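Anti-H(O) lectin 1 (Ulex europaeus, PDB 1FX5) binds L-fucose as a calcium- and manganese-containing legume lectin and recognises the H(O) blood-group antigen. Local coordinates at residues A[70-75]-A[170-175]. Sequence-based numbering, arbitrary orientation.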
loop_
_atom_site.group_PDB
_atom_site.type_symbol
_atom_site.label_atom_id
_atom_site.label_comp_id
_atom_site.label_asym_id
_atom_site.label_seq_id
_atom_site.Cartn_x
_atom_site.Cartn_y
_atom_site.Cartn_z
ATOM N N THR A 70 9.463 -10.141 -7.129
ATOM C CA THR A 70 9.538 -10.076 -5.675
ATOM C C THR A 70 10.772 -10.879 -5.236
ATOM O O THR A 70 11.191 -11.833 -5.922
ATOM C CB THR A 70 8.253 -10.650 -5.010
ATOM O OG1 THR A 70 8.211 -10.297 -3.624
ATOM C CG2 THR A 70 8.199 -12.168 -5.114
ATOM N N SER A 71 11.396 -10.452 -4.144
ATOM C CA SER A 71 12.564 -11.146 -3.628
ATOM C C SER A 71 12.549 -11.044 -2.103
ATOM O O SER A 71 12.071 -10.045 -1.540
ATOM C CB SER A 71 13.864 -10.561 -4.211
ATOM O OG SER A 71 13.971 -9.186 -3.921
ATOM N N PHE A 72 13.030 -12.096 -1.446
ATOM C CA PHE A 72 13.087 -12.161 0.012
ATOM C C PHE A 72 14.055 -13.257 0.461
ATOM O O PHE A 72 14.402 -14.168 -0.310
ATOM C CB PHE A 72 11.681 -12.417 0.605
ATOM C CG PHE A 72 11.043 -13.705 0.144
ATOM C CD1 PHE A 72 11.244 -14.887 0.845
ATOM C CD2 PHE A 72 10.264 -13.739 -1.007
ATOM C CE1 PHE A 72 10.686 -16.088 0.409
ATOM C CE2 PHE A 72 9.697 -14.939 -1.454
ATOM C CZ PHE A 72 9.908 -16.117 -0.751
ATOM N N SER A 73 14.525 -13.143 1.697
ATOM C CA SER A 73 15.442 -14.116 2.289
ATOM C C SER A 73 14.700 -14.777 3.453
ATOM O O SER A 73 13.973 -14.101 4.197
ATOM C CB SER A 73 16.698 -13.413 2.812
ATOM O OG SER A 73 17.424 -12.835 1.737
ATOM N N PHE A 74 14.891 -16.078 3.635
ATOM C CA PHE A 74 14.212 -16.765 4.726
ATOM C C PHE A 74 15.124 -17.864 5.335
ATOM O O PHE A 74 16.207 -18.171 4.801
ATOM C CB PHE A 74 12.884 -17.369 4.200
ATOM C CG PHE A 74 13.045 -18.698 3.476
ATOM C CD1 PHE A 74 12.963 -19.898 4.162
ATOM C CD2 PHE A 74 13.280 -18.739 2.118
ATOM C CE1 PHE A 74 13.118 -21.119 3.511
ATOM C CE2 PHE A 74 13.433 -19.950 1.451
ATOM C CZ PHE A 74 13.354 -21.148 2.153
ATOM N N PHE A 75 14.739 -18.374 6.499
ATOM C CA PHE A 75 15.490 -19.432 7.160
ATOM C C PHE A 75 14.488 -20.197 8.031
ATOM O O PHE A 75 13.390 -19.700 8.317
ATOM C CB PHE A 75 16.725 -18.911 7.929
ATOM C CG PHE A 75 16.400 -18.145 9.179
ATOM C CD1 PHE A 75 16.079 -16.792 9.121
ATOM C CD2 PHE A 75 16.442 -18.768 10.418
ATOM C CE1 PHE A 75 15.801 -16.070 10.282
ATOM C CE2 PHE A 75 16.168 -18.055 11.578
ATOM C CZ PHE A 75 15.846 -16.699 11.508
ATOM N N VAL A 170 15.506 -15.870 -2.322
ATOM C CA VAL A 170 14.500 -16.234 -3.329
ATOM C C VAL A 170 14.110 -15.095 -4.278
ATOM O O VAL A 170 14.029 -13.913 -3.891
ATOM C CB VAL A 170 13.182 -16.735 -2.637
ATOM C CG1 VAL A 170 12.087 -17.059 -3.673
ATOM C CG2 VAL A 170 13.472 -17.937 -1.752
ATOM N N GLU A 171 13.869 -15.448 -5.528
ATOM C CA GLU A 171 13.471 -14.459 -6.506
ATOM C C GLU A 171 12.355 -15.065 -7.366
ATOM O O GLU A 171 12.525 -16.157 -7.933
ATOM C CB GLU A 171 14.641 -14.024 -7.366
ATOM C CG GLU A 171 14.274 -12.847 -8.221
ATOM C CD GLU A 171 15.447 -12.321 -9.003
ATOM O OE1 GLU A 171 16.585 -12.382 -8.473
ATOM O OE2 GLU A 171 15.229 -11.853 -10.145
ATOM N N ILE A 172 11.221 -14.364 -7.432
ATOM C CA ILE A 172 10.052 -14.797 -8.203
ATOM C C ILE A 172 9.675 -13.712 -9.209
ATOM O O ILE A 172 9.498 -12.535 -8.839
ATOM C CB ILE A 172 8.838 -15.109 -7.271
ATOM C CG1 ILE A 172 9.252 -16.143 -6.229
ATOM C CG2 ILE A 172 7.667 -15.694 -8.084
ATOM C CD1 ILE A 172 8.206 -16.406 -5.163
ATOM N N ILE A 173 9.476 -14.112 -10.459
ATOM C CA ILE A 173 9.126 -13.172 -11.522
ATOM C C ILE A 173 7.954 -13.589 -12.418
ATOM O O ILE A 173 7.825 -14.775 -12.788
ATOM C CB ILE A 173 10.357 -13.021 -12.491
ATOM C CG1 ILE A 173 11.568 -12.470 -11.749
ATOM C CG2 ILE A 173 10.033 -12.138 -13.692
ATOM C CD1 ILE A 173 12.868 -12.742 -12.476
ATOM N N TYR A 174 7.069 -12.649 -12.724
ATOM C CA TYR A 174 5.961 -12.977 -13.599
ATOM C C TYR A 174 6.098 -11.990 -14.757
ATOM O O TYR A 174 6.087 -10.772 -14.545
ATOM C CB TYR A 174 4.583 -12.860 -12.943
ATOM C CG TYR A 174 3.457 -13.300 -13.882
ATOM C CD1 TYR A 174 3.291 -14.644 -14.241
ATOM C CD2 TYR A 174 2.588 -12.372 -14.447
ATOM C CE1 TYR A 174 2.301 -15.046 -15.139
ATOM C CE2 TYR A 174 1.589 -12.760 -15.348
ATOM C CZ TYR A 174 1.452 -14.089 -15.692
ATOM O OH TYR A 174 0.472 -14.443 -16.611
ATOM N N GLU A 175 6.356 -12.512 -15.949
ATOM C CA GLU A 175 6.499 -11.673 -17.135
ATOM C C GLU A 175 5.191 -11.831 -17.920
ATOM O O GLU A 175 4.959 -12.868 -18.547
ATOM C CB GLU A 175 7.670 -12.135 -17.982
ATOM C CG GLU A 175 7.829 -11.280 -19.211
ATOM C CD GLU A 175 8.685 -11.935 -20.268
ATOM O OE1 GLU A 175 8.121 -12.374 -21.301
ATOM O OE2 GLU A 175 9.918 -12.017 -20.067
#
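Val-170 lies beside Phe-72, and the two side chains point the same way from neighbouring antiparallel strands. Phe-72 CG sits between the backbone N and the carbonyl carbon (chi1 60°). This leans the outer end of the Phe-72 ring against the Val-170 side chain. Val-170 CB makes a CH-pi contact over one ring face, 4.0 Å from the Phe-72 centroid, 18° off the ring normal and displaced toward the rim. Val-170 CG1 reaches Phe-72 CZ at 3.8 Å. The other methyl, CG2, meets the edge of the Phe-74 ring in its plane, with CE2 at 3.8 Å. Val-170 thus meets a face of the Phe-72 ring and the edge of the Phe-74 ring. Ile-172 CD1 lies at the edge of the Phe-72 ring. Further along, Thr-70 CG2 packs on Ile-172 CB at 3.7 Å. Thr-70 OG1 is hydrogen-bonded to Tyr-232 O and Trp-231 NE1, so this buried hydroxyl is satisfied.

Thr-70 with Ile-172 and Phe-72 with Val-170 are hydrogen-bonded pairs, with two backbone bonds each. Ser-71 and Glu-171, both partly exposed, form the non-hydrogen-bonded pair between them, with side chains on the other face. Ser-71 CA makes a CA-H...O contact of 3.1 Å with Val-170 O.

Segment 70-75 runs between segment 170-175 and strand 224-236, and strand 180-187 continues the back sheet of the legume lectin beta sandwich. Across the sandwich, Phe-91 of strand 88-94 touches Thr-70 and Ile-172, and Phe-214 of strand 209-219 meets Phe-72 edge-to-face.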